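Local coordinates for protein probable Thioesterase (Bartonella henselae, PDB 3HM0) that probably hydrolyses acyl thioesters, as expected of a tetrameric enzyme of the hotdog-fold thioesterase superfamily, at residues F39-Y44 and L111-R116; E61-G66 and Q129-G134; E98-R103 and L138-V143. All coordinates share one frame; numbering follows the deposited sequence.

Interaction 1 (F39-Y44 and L111-R116); sequences FQARVY and LTIKTR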
loop_
_atom_site.group_PDB
_atom_site.type_symbol
_atom_site.label_atom_id
_atom_site.label_comp_id
_atom_site.label_asym_id
_atom_site.label_seq_id
_atom_site.Cartn_x
_atom_site.Cartn_y
_atom_site.Cartn_z
ATOM N N PHE A 39 16.517 -10.879 -8.808
ATOM C CA PHE A 39 16.404 -10.086 -7.594
ATOM C C PHE A 39 15.551 -10.761 -6.507
ATOM O O PHE A 39 14.472 -11.292 -6.779
ATOM C CB PHE A 39 15.860 -8.700 -7.917
ATOM C CG PHE A 39 16.068 -7.717 -6.815
ATOM C CD1 PHE A 39 17.352 -7.253 -6.516
ATOM C CD2 PHE A 39 14.990 -7.284 -6.038
ATOM C CE1 PHE A 39 17.558 -6.361 -5.463
ATOM C CE2 PHE A 39 15.186 -6.378 -4.984
ATOM C CZ PHE A 39 16.469 -5.915 -4.699
ATOM N N GLN A 40 16.035 -10.724 -5.271
ATOM C CA GLN A 40 15.333 -11.360 -4.170
ATOM C C GLN A 40 14.628 -10.354 -3.251
ATOM O O GLN A 40 15.106 -9.241 -3.032
ATOM C CB GLN A 40 16.285 -12.223 -3.355
ATOM C CG GLN A 40 17.008 -13.307 -4.166
ATOM C CD GLN A 40 17.387 -14.525 -3.330
ATOM O OE1 GLN A 40 17.880 -14.409 -2.201
ATOM N NE2 GLN A 40 17.138 -15.701 -3.878
ATOM N N ALA A 41 13.476 -10.756 -2.733
ATOM C CA ALA A 41 12.805 -10.010 -1.681
ATOM C C ALA A 41 12.116 -10.983 -0.748
ATOM O O ALA A 41 11.677 -12.056 -1.166
ATOM C CB ALA A 41 11.804 -8.996 -2.255
ATOM N N ARG A 42 12.060 -10.599 0.515
ATOM C CA ARG A 42 11.401 -11.356 1.568
ATOM C C ARG A 42 9.925 -10.918 1.696
ATOM O O ARG A 42 9.568 -9.787 1.372
ATOM C CB ARG A 42 12.155 -11.103 2.887
ATOM C CG ARG A 42 11.692 -11.940 4.084
ATOM C CD ARG A 42 12.170 -13.365 3.959
ATOM N NE ARG A 42 13.619 -13.459 4.096
ATOM C CZ ARG A 42 14.289 -14.594 4.261
ATOM N NH1 ARG A 42 13.652 -15.755 4.297
ATOM N NH2 ARG A 42 15.611 -14.558 4.401
ATOM N N VAL A 43 9.071 -11.822 2.157
ATOM C CA VAL A 43 7.681 -11.482 2.405
ATOM C C VAL A 43 7.514 -11.190 3.887
ATOM O O VAL A 43 7.855 -12.010 4.739
ATOM C CB VAL A 43 6.731 -12.624 2.032
ATOM C CG1 VAL A 43 5.331 -12.359 2.582
ATOM C CG2 VAL A 43 6.727 -12.879 0.500
ATOM N N TYR A 44 6.957 -10.022 4.167
ATOM C CA TYR A 44 6.696 -9.563 5.504
ATOM C C TYR A 44 5.193 -9.468 5.757
ATOM O O TYR A 44 4.398 -9.686 4.840
ATOM C CB TYR A 44 7.349 -8.193 5.659
ATOM C CG TYR A 44 8.841 -8.221 5.480
ATOM C CD1 TYR A 44 9.679 -8.637 6.523
ATOM C CD2 TYR A 44 9.426 -7.845 4.272
ATOM C CE1 TYR A 44 11.069 -8.665 6.368
ATOM C CE2 TYR A 44 10.817 -7.882 4.100
ATOM C CZ TYR A 44 11.623 -8.283 5.159
ATOM O OH TYR A 44 12.982 -8.307 5.011
ATOM N N LEU A 111 11.714 -14.608 -2.015
ATOM C CA LEU A 111 11.275 -14.613 -3.409
ATOM C C LEU A 111 12.415 -14.287 -4.375
ATOM O O LEU A 111 13.264 -13.440 -4.083
ATOM C CB LEU A 111 10.088 -13.643 -3.631
ATOM C CG LEU A 111 8.784 -13.788 -2.823
ATOM C CD1 LEU A 111 7.789 -12.727 -3.229
ATOM C CD2 LEU A 111 8.163 -15.171 -2.971
ATOM N N THR A 112 12.422 -14.987 -5.510
ATOM C CA THR A 112 13.292 -14.692 -6.643
ATOM C C THR A 112 12.425 -14.058 -7.729
ATOM O O THR A 112 11.392 -14.625 -8.122
ATOM C CB THR A 112 13.944 -15.981 -7.183
ATOM O OG1 THR A 112 14.587 -16.671 -6.110
ATOM C CG2 THR A 112 14.946 -15.688 -8.280
ATOM N N ILE A 113 12.828 -12.866 -8.168
ATOM C CA ILE A 113 12.110 -12.124 -9.182
ATOM C C ILE A 113 12.954 -12.098 -10.457
ATOM O O ILE A 113 14.083 -11.623 -10.442
ATOM C CB ILE A 113 11.789 -10.673 -8.721
ATOM C CG1 ILE A 113 11.089 -10.668 -7.356
ATOM C CG2 ILE A 113 10.925 -9.936 -9.766
ATOM C CD1 ILE A 113 11.261 -9.359 -6.582
ATOM N N LYS A 114 12.399 -12.610 -11.554
ATOM C CA LYS A 114 13.120 -12.681 -12.825
ATOM C C LYS A 114 12.551 -11.718 -13.862
ATOM O O LYS A 114 11.358 -11.716 -14.146
ATOM C CB LYS A 114 13.174 -14.114 -13.346
ATOM C CG LYS A 114 13.913 -15.030 -12.391
ATOM C CD LYS A 114 13.599 -16.494 -12.589
ATOM C CE LYS A 114 14.638 -17.169 -13.467
ATOM N NZ LYS A 114 15.995 -17.194 -12.809
ATOM N N THR A 115 13.431 -10.893 -14.417
ATOM C CA THR A 115 13.022 -9.816 -15.288
ATOM C C THR A 115 13.964 -9.747 -16.481
ATOM O O THR A 115 15.187 -9.865 -16.327
ATOM C CB THR A 115 13.049 -8.472 -14.526
ATOM O OG1 THR A 115 12.242 -8.564 -13.346
ATOM C CG2 THR A 115 12.538 -7.352 -15.379
ATOM N N ARG A 116 13.389 -9.590 -17.666
ATOM C CA ARG A 116 14.168 -9.226 -18.831
ATOM C C ARG A 116 13.286 -8.441 -19.791
ATOM O O ARG A 116 12.065 -8.588 -19.771
ATOM C CB ARG A 116 14.752 -10.461 -19.513
ATOM C CG ARG A 116 13.719 -11.331 -20.213
ATOM C CD ARG A 116 14.395 -12.379 -21.059
ATOM N NE ARG A 116 13.479 -13.406 -21.572
ATOM C CZ ARG A 116 13.854 -14.389 -22.393
ATOM N NH1 ARG A 116 15.118 -14.481 -22.797
ATOM N NH2 ARG A 116 12.972 -15.284 -22.812
#

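Interaction 2 (E61-G66 and Q129-G134); sequences EFFERG and QYILHG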
loop_
_atom_site.group_PDB
_atom_site.type_symbol
_atom_site.label_atom_id
_atom_site.label_comp_id
_atom_site.label_asym_id
_atom_site.label_seq_id
_atom_site.Cartn_x
_atom_site.Cartn_y
_atom_site.Cartn_z
ATOM N N GLU A 61 4.021 -4.951 -6.690
ATOM C CA GLU A 61 5.107 -4.190 -6.058
ATOM C C GLU A 61 6.415 -4.904 -6.244
ATOM O O GLU A 61 7.418 -4.270 -6.578
ATOM C CB GLU A 61 4.831 -3.896 -4.570
ATOM C CG GLU A 61 3.771 -2.805 -4.417
ATOM C CD GLU A 61 3.600 -2.348 -3.008
ATOM O OE1 GLU A 61 4.488 -2.633 -2.190
ATOM O OE2 GLU A 61 2.574 -1.704 -2.727
ATOM N N PHE A 62 6.395 -6.224 -6.054
ATOM C CA PHE A 62 7.581 -7.044 -6.262
ATOM C C PHE A 62 8.050 -6.997 -7.725
ATOM O O PHE A 62 9.242 -6.851 -7.994
ATOM C CB PHE A 62 7.343 -8.487 -5.790
ATOM C CG PHE A 62 7.159 -8.636 -4.282
ATOM C CD1 PHE A 62 8.088 -8.120 -3.386
ATOM C CD2 PHE A 62 6.075 -9.340 -3.768
ATOM C CE1 PHE A 62 7.924 -8.263 -2.014
ATOM C CE2 PHE A 62 5.913 -9.504 -2.377
ATOM C CZ PHE A 62 6.838 -8.947 -1.507
ATOM N N PHE A 63 7.117 -7.085 -8.675
ATOM C CA PHE A 63 7.464 -6.935 -10.100
ATOM C C PHE A 63 8.090 -5.587 -10.401
ATOM O O PHE A 63 9.025 -5.525 -11.182
ATOM C CB PHE A 63 6.239 -7.117 -11.004
ATOM C CG PHE A 63 5.832 -8.546 -11.206
ATOM C CD1 PHE A 63 6.780 -9.512 -11.582
ATOM C CD2 PHE A 63 4.504 -8.928 -11.065
ATOM C CE1 PHE A 63 6.415 -10.854 -11.802
ATOM C CE2 PHE A 63 4.119 -10.269 -11.284
ATOM C CZ PHE A 63 5.089 -11.236 -11.654
ATOM N N GLU A 64 7.551 -4.516 -9.801
ATOM C CA GLU A 64 8.120 -3.168 -9.906
ATOM C C GLU A 64 9.586 -3.102 -9.395
ATOM O O GLU A 64 10.432 -2.483 -10.033
ATOM C CB GLU A 64 7.235 -2.145 -9.187
ATOM C CG GLU A 64 7.471 -0.670 -9.563
ATOM C CD GLU A 64 7.788 0.184 -8.330
ATOM O OE1 GLU A 64 6.892 0.408 -7.487
ATOM O OE2 GLU A 64 8.958 0.634 -8.194
ATOM N N ARG A 65 9.874 -3.757 -8.267
ATOM C CA ARG A 65 11.251 -3.909 -7.760
ATOM C C ARG A 65 12.173 -4.553 -8.793
ATOM O O ARG A 65 13.314 -4.116 -8.977
ATOM C CB ARG A 65 11.293 -4.724 -6.446
ATOM C CG ARG A 65 10.575 -4.040 -5.290
ATOM C CD ARG A 65 10.893 -4.673 -3.946
ATOM N NE ARG A 65 9.755 -4.474 -3.044
ATOM C CZ ARG A 65 9.620 -5.015 -1.839
ATOM N NH1 ARG A 65 8.530 -4.777 -1.129
ATOM N NH2 ARG A 65 10.560 -5.805 -1.355
ATOM N N GLY A 66 11.670 -5.585 -9.463
ATOM C CA GLY A 66 12.433 -6.283 -10.498
ATOM C C GLY A 66 12.813 -5.340 -11.620
ATOM O O GLY A 66 13.969 -5.281 -12.007
ATOM N N GLN A 129 8.196 -11.031 -16.682
ATOM C CA GLN A 129 8.640 -11.159 -15.293
ATOM C C GLN A 129 8.099 -12.412 -14.664
ATOM O O GLN A 129 6.995 -12.820 -14.991
ATOM C CB GLN A 129 8.252 -9.923 -14.486
ATOM C CG GLN A 129 8.804 -8.638 -15.053
ATOM C CD GLN A 129 8.741 -7.507 -14.066
ATOM O OE1 GLN A 129 7.794 -6.711 -14.092
ATOM N NE2 GLN A 129 9.746 -7.425 -13.175
ATOM N N TYR A 130 8.880 -13.009 -13.764
ATOM C CA TYR A 130 8.499 -14.220 -13.049
ATOM C C TYR A 130 8.792 -14.111 -11.544
ATOM O O TYR A 130 9.772 -13.481 -11.124
ATOM C CB TYR A 130 9.214 -15.454 -13.643
ATOM C CG TYR A 130 8.919 -15.697 -15.117
ATOM C CD1 TYR A 130 7.787 -16.402 -15.518
ATOM C CD2 TYR A 130 9.763 -15.198 -16.110
ATOM C CE1 TYR A 130 7.501 -16.603 -16.867
ATOM C CE2 TYR A 130 9.489 -15.395 -17.465
ATOM C CZ TYR A 130 8.356 -16.102 -17.839
ATOM O OH TYR A 130 8.081 -16.295 -19.185
ATOM N N ILE A 131 7.940 -14.733 -10.731
ATOM C CA ILE A 131 8.187 -14.804 -9.305
ATOM C C ILE A 131 8.193 -16.247 -8.836
ATOM O O ILE A 131 7.191 -16.945 -8.935
ATOM C CB ILE A 131 7.211 -13.922 -8.474
ATOM C CG1 ILE A 131 7.450 -12.436 -8.791
ATOM C CG2 ILE A 131 7.399 -14.187 -6.970
ATOM C CD1 ILE A 131 6.465 -11.489 -8.205
ATOM N N LEU A 132 9.343 -16.687 -8.330
ATOM C CA LEU A 132 9.476 -18.039 -7.795
ATOM C C LEU A 132 9.821 -18.012 -6.320
ATOM O O LEU A 132 10.432 -17.053 -5.819
ATOM C CB LEU A 132 10.583 -18.825 -8.518
ATOM C CG LEU A 132 10.471 -18.942 -10.031
ATOM C CD1 LEU A 132 11.096 -17.740 -10.681
ATOM C CD2 LEU A 132 11.135 -20.243 -10.508
ATOM N N HIS A 133 9.422 -19.080 -5.643
ATOM C CA HIS A 133 9.975 -19.406 -4.365
ATOM C C HIS A 133 10.798 -20.689 -4.517
ATOM O O HIS A 133 10.239 -21.780 -4.653
ATOM C CB HIS A 133 8.880 -19.573 -3.325
ATOM C CG HIS A 133 9.403 -20.013 -2.002
ATOM N ND1 HIS A 133 8.898 -21.103 -1.328
ATOM C CD2 HIS A 133 10.424 -19.539 -1.246
ATOM C CE1 HIS A 133 9.570 -21.271 -0.201
ATOM N NE2 HIS A 133 10.500 -20.333 -0.126
ATOM N N GLY A 134 12.126 -20.545 -4.490
ATOM C CA GLY A 134 13.033 -21.624 -4.858
ATOM C C GLY A 134 12.855 -21.970 -6.326
ATOM O O GLY A 134 13.109 -21.144 -7.209
#

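Interaction 3 (E98-R103 and L138-V143); sequences EINFSR and LVTAKV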
loop_
_atom_site.group_PDB
_atom_site.type_symbol
_atom_site.label_atom_id
_atom_site.label_comp_id
_atom_site.label_asym_id
_atom_site.label_seq_id
_atom_site.Cartn_x
_atom_site.Cartn_y
_atom_site.Cartn_z
ATOM N N GLU A 98 -0.356 -8.310 -17.995
ATOM C CA GLU A 98 -1.019 -9.603 -17.870
ATOM C C GLU A 98 -0.397 -10.367 -16.745
ATOM O O GLU A 98 0.799 -10.666 -16.794
ATOM C CB GLU A 98 -0.837 -10.461 -19.127
ATOM C CG GLU A 98 -2.105 -10.612 -19.963
ATOM C CD GLU A 98 -2.481 -12.072 -20.245
ATOM O OE1 GLU A 98 -1.593 -12.860 -20.672
ATOM O OE2 GLU A 98 -3.678 -12.422 -20.050
ATOM N N ILE A 99 -1.197 -10.728 -15.745
ATOM C CA ILE A 99 -0.678 -11.527 -14.627
ATOM C C ILE A 99 -1.388 -12.864 -14.471
ATOM O O ILE A 99 -2.613 -12.969 -14.542
ATOM C CB ILE A 99 -0.727 -10.765 -13.276
ATOM C CG1 ILE A 99 -0.297 -9.315 -13.458
ATOM C CG2 ILE A 99 0.132 -11.465 -12.211
ATOM C CD1 ILE A 99 -1.437 -8.398 -13.858
ATOM N N ASN A 100 -0.575 -13.880 -14.243
ATOM C CA ASN A 100 -1.071 -15.190 -13.893
ATOM C C ASN A 100 -0.692 -15.542 -12.460
ATOM O O ASN A 100 0.498 -15.599 -12.136
ATOM C CB ASN A 100 -0.512 -16.239 -14.867
ATOM C CG ASN A 100 -1.118 -17.621 -14.643
ATOM O OD1 ASN A 100 -2.332 -17.754 -14.427
ATOM N ND2 ASN A 100 -0.275 -18.658 -14.692
ATOM N N PHE A 101 -1.687 -15.776 -11.609
ATOM C CA PHE A 101 -1.429 -16.162 -10.210
ATOM C C PHE A 101 -1.570 -17.670 -9.978
ATOM O O PHE A 101 -2.670 -18.155 -9.698
ATOM C CB PHE A 101 -2.348 -15.395 -9.249
ATOM C CG PHE A 101 -2.311 -13.875 -9.420
ATOM C CD1 PHE A 101 -1.475 -13.092 -8.638
ATOM C CD2 PHE A 101 -3.133 -13.237 -10.338
ATOM C CE1 PHE A 101 -1.455 -11.705 -8.794
ATOM C CE2 PHE A 101 -3.117 -11.858 -10.476
ATOM C CZ PHE A 101 -2.287 -11.089 -9.701
ATOM N N SER A 102 -0.467 -18.410 -10.083
ATOM C CA SER A 102 -0.531 -19.876 -10.011
ATOM C C SER A 102 -0.479 -20.428 -8.598
ATOM O O SER A 102 -1.272 -21.281 -8.240
ATOM C CB SER A 102 0.603 -20.537 -10.811
ATOM O OG SER A 102 0.787 -19.910 -12.058
ATOM N N ARG A 103 0.500 -19.973 -7.826
ATOM C CA ARG A 103 0.780 -20.524 -6.529
ATOM C C ARG A 103 1.041 -19.375 -5.589
ATOM O O ARG A 103 1.515 -18.314 -6.020
ATOM C CB ARG A 103 2.023 -21.372 -6.602
ATOM C CG ARG A 103 1.842 -22.715 -7.282
ATOM C CD ARG A 103 3.026 -23.622 -6.938
ATOM N NE ARG A 103 3.048 -24.821 -7.770
ATOM C CZ ARG A 103 3.323 -24.849 -9.080
ATOM N NH1 ARG A 103 3.602 -23.730 -9.769
ATOM N NH2 ARG A 103 3.316 -26.023 -9.715
ATOM N N LEU A 138 5.393 -19.114 -8.933
ATOM C CA LEU A 138 4.201 -18.612 -8.239
ATOM C C LEU A 138 3.333 -17.709 -9.124
ATOM O O LEU A 138 2.124 -17.951 -9.286
ATOM C CB LEU A 138 4.567 -17.912 -6.924
ATOM C CG LEU A 138 5.564 -18.629 -5.999
ATOM C CD1 LEU A 138 6.197 -17.678 -4.996
ATOM C CD2 LEU A 138 4.964 -19.832 -5.298
ATOM N N VAL A 139 3.955 -16.698 -9.718
ATOM C CA VAL A 139 3.237 -15.686 -10.451
ATOM C C VAL A 139 4.073 -15.346 -11.677
ATOM O O VAL A 139 5.294 -15.382 -11.605
ATOM C CB VAL A 139 3.049 -14.395 -9.576
ATOM C CG1 VAL A 139 2.306 -13.315 -10.354
ATOM C CG2 VAL A 139 2.317 -14.700 -8.282
ATOM N N THR A 140 3.428 -15.038 -12.799
ATOM C CA THR A 140 4.156 -14.680 -14.033
ATOM C C THR A 140 3.484 -13.468 -14.654
ATOM O O THR A 140 2.281 -13.301 -14.490
ATOM C CB THR A 140 4.078 -15.784 -15.114
ATOM O OG1 THR A 140 2.726 -15.876 -15.572
ATOM C CG2 THR A 140 4.544 -17.138 -14.600
ATOM N N ALA A 141 4.227 -12.644 -15.387
ATOM C CA ALA A 141 3.619 -11.439 -15.945
ATOM C C ALA A 141 4.245 -10.923 -17.247
ATOM O O ALA A 141 5.469 -11.030 -17.453
ATOM C CB ALA A 141 3.574 -10.328 -14.893
ATOM N N LYS A 142 3.390 -10.370 -18.110
ATOM C CA LYS A 142 3.819 -9.665 -19.302
ATOM C C LYS A 142 3.432 -8.219 -19.125
ATOM O O LYS A 142 2.287 -7.899 -18.821
ATOM C CB LYS A 142 3.178 -10.236 -20.576
ATOM C CG LYS A 142 3.934 -11.414 -21.233
ATOM C CD LYS A 142 3.535 -12.777 -20.634
ATOM C CE LYS A 142 4.690 -13.811 -20.695
ATOM N NZ LYS A 142 4.693 -14.780 -19.517
ATOM N N VAL A 143 4.409 -7.338 -19.284
ATOM C CA VAL A 143 4.201 -5.945 -18.960
ATOM C C VAL A 143 4.606 -5.104 -20.147
ATOM O O VAL A 143 5.645 -5.345 -20.759
ATOM C CB VAL A 143 5.043 -5.531 -17.743
ATOM C CG1 VAL A 143 4.469 -4.313 -17.136
ATOM C CG2 VAL A 143 5.074 -6.641 -16.694
#

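Interaction 1 (F39-Y44 and L111-R116)
F39, Q40 and A41 pair with I113, T112 and L111 as antiparallel strands whose axes come within 4.6 Å and run 144° apart, 36° short of exactly antiparallel, so the pair is twisted. F39 with I113 and A41 with L111 are hydrogen-bonded pairs, each closed by two backbone bonds. The shorter bonds run from I113 N to F39 O and from L111 N to A41 O, both 2.7 Å. Q40 and T112 form the non-hydrogen-bonded pair between them. Here the CA-H of Q40 also contacts L111 O.

F39, A41, L111 and I113 put their side chains on one face of the sheet. The CD1 methyl of I113 makes two loose apolar contacts. It comes to the edge of the F39 ring, near its plane, 4.3 Å from CD2. The same methyl lies 4.4 Å from A41 CB. I113 CG1 is anti to the carbonyl carbon (chi1 -52°), which sets it beside the backbone N and near F39 O, the acceptor of that N-H. Past the end of the first strand, V43 CG2 lies obliquely against L111 CD1 at 3.9 Å. F62 of helix 58-72 packs on A41 and L111, and Y44 of the second subunit packs on F39.

The opposite face is polar. Q40 and T112 lie side by side and point the same way. Q40 NE2 is 3.5 Å from T112 OG1, close but not hydrogen-bonded, and Q40 is exposed. The arrangement, a strand outermost in this chain's sheet with its apolar face on helix 58-72, is consistent with the hotdog fold, in which a curved antiparallel sheet wraps a long helix.

Interaction 2 (E61-G66 and Q129-G134)
F63 on helix 58-72 packs against Q129 and I131 on strand 124-133, and these three residues form the tight part of the contact. The CD1 methyl of I131 sits over one face of the F63 ring, 3.7 Å from its centroid and 15° off the normal, a CH-pi contact. I131 CG1 comes 3.6 Å from F63 CE1. Q129 approaches the ring obliquely, with CB 3.3 Å from F63 CD1. The extended Q129 chain slides past F63 in the opposite direction and carries its amide to the helix backbone. There Q129 NE2 gives a hydrogen bond to F63 O, 2.8 Å long and 157° at the hydrogen. F63 O lies in the amide plane of Q129. NE2 also bonds T115 OG1, and OE1 accepts from R67 NH1. The buried amide is therefore held at both ends, which probably fixes its rotation.

Between these segments the contact thins at F62, where CB is 4.0 Å from I131 CD1 while the buried ring turns to A41, L111 and I113. G66 CA lies 4.0 Å from Q129 NE2. The more open side is that of Y130, which turns its side chain from the helix and is partly exposed; its backbone N meets the edge of the F63 ring. The helix crosses the strand at 117°. A long central helix seated on the concave side of an antiparallel sheet is the core of the hotdog fold.

Interaction 3 (E98-R103 and L138-V143)
L138 O accepts two hydrogen bonds from consecutive residues, S102 N and R103 N, where strand 90-101 ends and its chain turns off. S102 N, at 2.7 Å, approaches L138 O nearly along the C=O axis. R103 N, at 3.0 Å, comes in the carbonyl plane on a lone pair. L138 and V139 both face I131 on the other neighbouring strand, a classic beta bulge.

The rest is regular antiparallel sheet. E98 pairs with K142 and N100 with T140 through two backbone bonds each. I99 with A141 and F101 with V139 are non-hydrogen-bonded pairs. I99, F101, V139 and A141 share the buried face. I99 CG2 lies 3.4 Å from V139 CG1, the two side chains running side by side. I99 CG2 also lies over one face of the F101 ring, 3.5 Å above the plane and offset toward the rim. V139 CG2 meets that ring obliquely, 4.1 Å from CD1. F63 of the central helix packs on V139 and A141.

E98, N100, T140 and K142 stand on the opposite face. T140 OG1 sits between its backbone N and carbonyl carbon (chi1 67°), which brings it 3.3 Å from N100 CB. R103 CB packs on L138 CD2 at 3.6 Å, and R103 NH1 hydrogen-bonds M137 O.

The charged ends of E98 and K142 do not meet: OE1 and NZ are 6.7 Å apart. E98 to N100 pair with a strand of the third subunit. Backbone bonds thus carry the sheet across the interface, while the carboxylate of E98 is used between subunits, its OE2 bonded to H96 NE2 of the third subunit, and not in an ion pair with K142.

From the N terminus, strand 37-42 comes first and helix 58-72 next. Interaction 1 closes the loop from 39-44 to 111-116. Interaction 2 starts inside that loop, at 61-66, and closes beyond it at 129-134. Interaction 3 opens inside both, at 98-103, and closes last, at 138-143. All three therefore cross and none nests. Interactions 1 and 3 hold the strands outermost within this chain, 37-42 and 90-101, and interaction 2 seats the helix against the middle of the sheet. Backbone bonds join strand 124-133 to both 110-120 and 136-149. L111 and L138 also touch, linking interactions 1 and 3 directly.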